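Local coordinates for salicylic acid-binding protein 2 (Nicotiana tabacum, PDB 1Y7I) that hydrolyses methyl salicylate to salicylic acid, a step in the signalling that activates systemic acquired resistance in plants, at residues 148-153 and 176-181. Sequence-based numbering, arbitrary orientation.
Sequences SMFFGP and VRPSSL. With SAL (2-hydroxybenzoic acid), chain E.
A single antiparallel beta bridge between Met-149 and Ser-179 ties strand 147-150 to the loop after helix 166-175, beside the salicylate pocket of this alpha/beta hydrolase. The two residues form a hydrogen-bonded pair: Met-149 N reaches Ser-179 O at 2.8 Å, and Ser-179 N returns to Met-149 O at the same 2.8 Å. Both bonds are fairly straight. From this bridge Met-149 turns to the ligand, while Phe-150 packs on 176-178. The selenomethionine Met-149 is extended until chi3 (77°), where the bend carries its methyl CE to 3.9 Å from Leu-181 CD2 and 3.8 Å from SAL O2. Leu-181 CD2 lies 4.0 Å from the same SAL O2, and both residues border the ligand's hydroxyl end. Phe-151 supplies another wall, its CZ lying 3.7 Å from SAL C1. Away from the ligand, the Phe-150 ring packs against the backbone of 176-178; Val-176 O meets its edge, 3.3 Å from CE1, while Pro-178 CD packs 3.8 Å from CD1. Along its other edge, strand 147-150 pairs antiparallel with strand 135-138, where Ser-148 OG also bonds Leu-137 O; helix 153-160 packs against Phe-151 and Val-176, and helix 183-187 follows Leu-181.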
loop_
_atom_site.group_PDB
_atom_site.type_symbol
_atom_site.label_atom_id
_atom_site.label_comp_id
_atom_site.label_asym_id
_atom_site.label_seq_id
_atom_site.Cartn_x
_atom_site.Cartn_y
_atom_site.Cartn_z
ATOM N N SER B 148 6.734 -1.586 20.613
ATOM C CA SER B 148 6.282 -1.615 19.232
ATOM C C SER B 148 6.836 -2.883 18.609
ATOM O O SER B 148 7.841 -3.422 19.073
ATOM C CB SER B 148 6.792 -0.394 18.468
ATOM O OG SER B 148 8.198 -0.440 18.303
HETATM N N MSE B 149 6.176 -3.353 17.557
HETATM C CA MSE B 149 6.585 -4.564 16.859
HETATM C C MSE B 149 6.609 -4.340 15.349
HETATM O O MSE B 149 5.579 -4.048 14.739
HETATM C CB MSE B 149 5.622 -5.705 17.201
HETATM C CG MSE B 149 5.815 -6.961 16.375
HETATM SE SE MSE B 149 4.516 -8.303 16.857
HETATM C CE MSE B 149 2.975 -7.571 15.941
ATOM N N PHE B 150 7.786 -4.491 14.751
ATOM C CA PHE B 150 7.957 -4.290 13.314
ATOM C C PHE B 150 8.599 -5.519 12.668
ATOM O O PHE B 150 9.768 -5.816 12.912
ATOM C CB PHE B 150 8.822 -3.043 13.086
ATOM C CG PHE B 150 8.867 -2.573 11.659
ATOM C CD1 PHE B 150 7.704 -2.463 10.907
ATOM C CD2 PHE B 150 10.072 -2.203 11.076
ATOM C CE1 PHE B 150 7.739 -1.995 9.591
ATOM C CE2 PHE B 150 10.118 -1.731 9.759
ATOM C CZ PHE B 150 8.945 -1.626 9.018
ATOM N N PHE B 151 7.832 -6.239 11.851
ATOM C CA PHE B 151 8.356 -7.430 11.188
ATOM C C PHE B 151 9.494 -7.065 10.246
ATOM O O PHE B 151 9.441 -6.048 9.555
ATOM C CB PHE B 151 7.260 -8.156 10.389
ATOM C CG PHE B 151 6.048 -8.528 11.205
ATOM C CD1 PHE B 151 6.186 -8.984 12.512
ATOM C CD2 PHE B 151 4.769 -8.399 10.673
ATOM C CE1 PHE B 151 5.072 -9.300 13.281
ATOM C CE2 PHE B 151 3.644 -8.714 11.434
ATOM C CZ PHE B 151 3.797 -9.163 12.743
ATOM N N GLY B 152 10.525 -7.904 10.236
ATOM C CA GLY B 152 11.666 -7.683 9.368
ATOM C C GLY B 152 11.481 -8.479 8.089
ATOM O O GLY B 152 10.566 -9.298 8.008
ATOM N N PRO B 153 12.340 -8.281 7.079
ATOM C CA PRO B 153 12.244 -8.994 5.801
ATOM C C PRO B 153 12.355 -10.517 5.871
ATOM O O PRO B 153 11.778 -11.224 5.046
ATOM C CB PRO B 153 13.370 -8.372 4.981
ATOM C CG PRO B 153 14.387 -8.034 6.021
ATOM C CD PRO B 153 13.542 -7.426 7.108
ATOM N N VAL B 176 4.727 -2.366 4.915
ATOM C CA VAL B 176 4.674 -2.710 6.340
ATOM C C VAL B 176 5.143 -1.587 7.259
ATOM O O VAL B 176 6.099 -0.871 6.965
ATOM C CB VAL B 176 5.463 -4.018 6.680
ATOM C CG1 VAL B 176 4.756 -5.214 6.055
ATOM C CG2 VAL B 176 6.917 -3.937 6.194
ATOM N N ARG B 177 4.425 -1.422 8.365
ATOM C CA ARG B 177 4.744 -0.395 9.340
ATOM C C ARG B 177 4.702 -1.023 10.716
ATOM O O ARG B 177 4.085 -2.068 10.910
ATOM C CB ARG B 177 3.733 0.753 9.271
ATOM C CG ARG B 177 3.733 1.527 7.956
ATOM C CD ARG B 177 2.549 2.489 7.894
ATOM N NE ARG B 177 2.547 3.434 9.012
ATOM C CZ ARG B 177 1.569 4.297 9.268
ATOM N NH1 ARG B 177 0.497 4.345 8.485
ATOM N NH2 ARG B 177 1.662 5.109 10.311
ATOM N N PRO B 178 5.371 -0.393 11.691
ATOM C CA PRO B 178 5.405 -0.898 13.061
ATOM C C PRO B 178 4.015 -0.945 13.684
ATOM O O PRO B 178 3.168 -0.088 13.426
ATOM C CB PRO B 178 6.341 0.083 13.764
ATOM C CG PRO B 178 6.119 1.351 13.004
ATOM C CD PRO B 178 6.117 0.873 11.582
ATOM N N SER B 179 3.799 -1.963 14.506
ATOM C CA SER B 179 2.526 -2.178 15.178
ATOM C C SER B 179 2.801 -2.414 16.661
ATOM O O SER B 179 3.819 -1.970 17.191
ATOM C CB SER B 179 1.842 -3.405 14.562
ATOM O OG SER B 179 0.605 -3.697 15.184
ATOM N N SER B 180 1.893 -3.115 17.329
ATOM C CA SER B 180 2.065 -3.421 18.739
ATOM C C SER B 180 1.029 -4.437 19.186
ATOM O O SER B 180 -0.047 -4.545 18.592
ATOM C CB SER B 180 1.931 -2.152 19.580
ATOM O OG SER B 180 2.055 -2.438 20.962
ATOM N N LEU B 181 1.364 -5.186 20.231
ATOM C CA LEU B 181 0.455 -6.182 20.778
ATOM C C LEU B 181 -0.327 -5.589 21.941
ATOM O O LEU B 181 -1.303 -6.176 22.403
ATOM C CB LEU B 181 1.227 -7.418 21.243
ATOM C CG LEU B 181 1.923 -8.211 20.138
ATOM C CD1 LEU B 181 2.536 -9.477 20.717
ATOM C CD2 LEU B 181 0.901 -8.566 19.049
HETATM C "C1'" SAL E . 0.194 -10.853 12.661
HETATM O "O1'" SAL E . 0.154 -11.143 11.382
HETATM O "O2'" SAL E . -0.533 -9.970 13.121
HETATM C C1 SAL E . 1.139 -11.625 13.490
HETATM C C2 SAL E . 1.242 -11.363 14.900
HETATM C C3 SAL E . 2.144 -12.106 15.686
HETATM C C4 SAL E . 2.937 -13.110 15.099
HETATM C C5 SAL E . 2.848 -13.383 13.719
HETATM C C6 SAL E . 1.962 -12.655 12.930
HETATM O O2 SAL E . 0.508 -10.404 15.534
#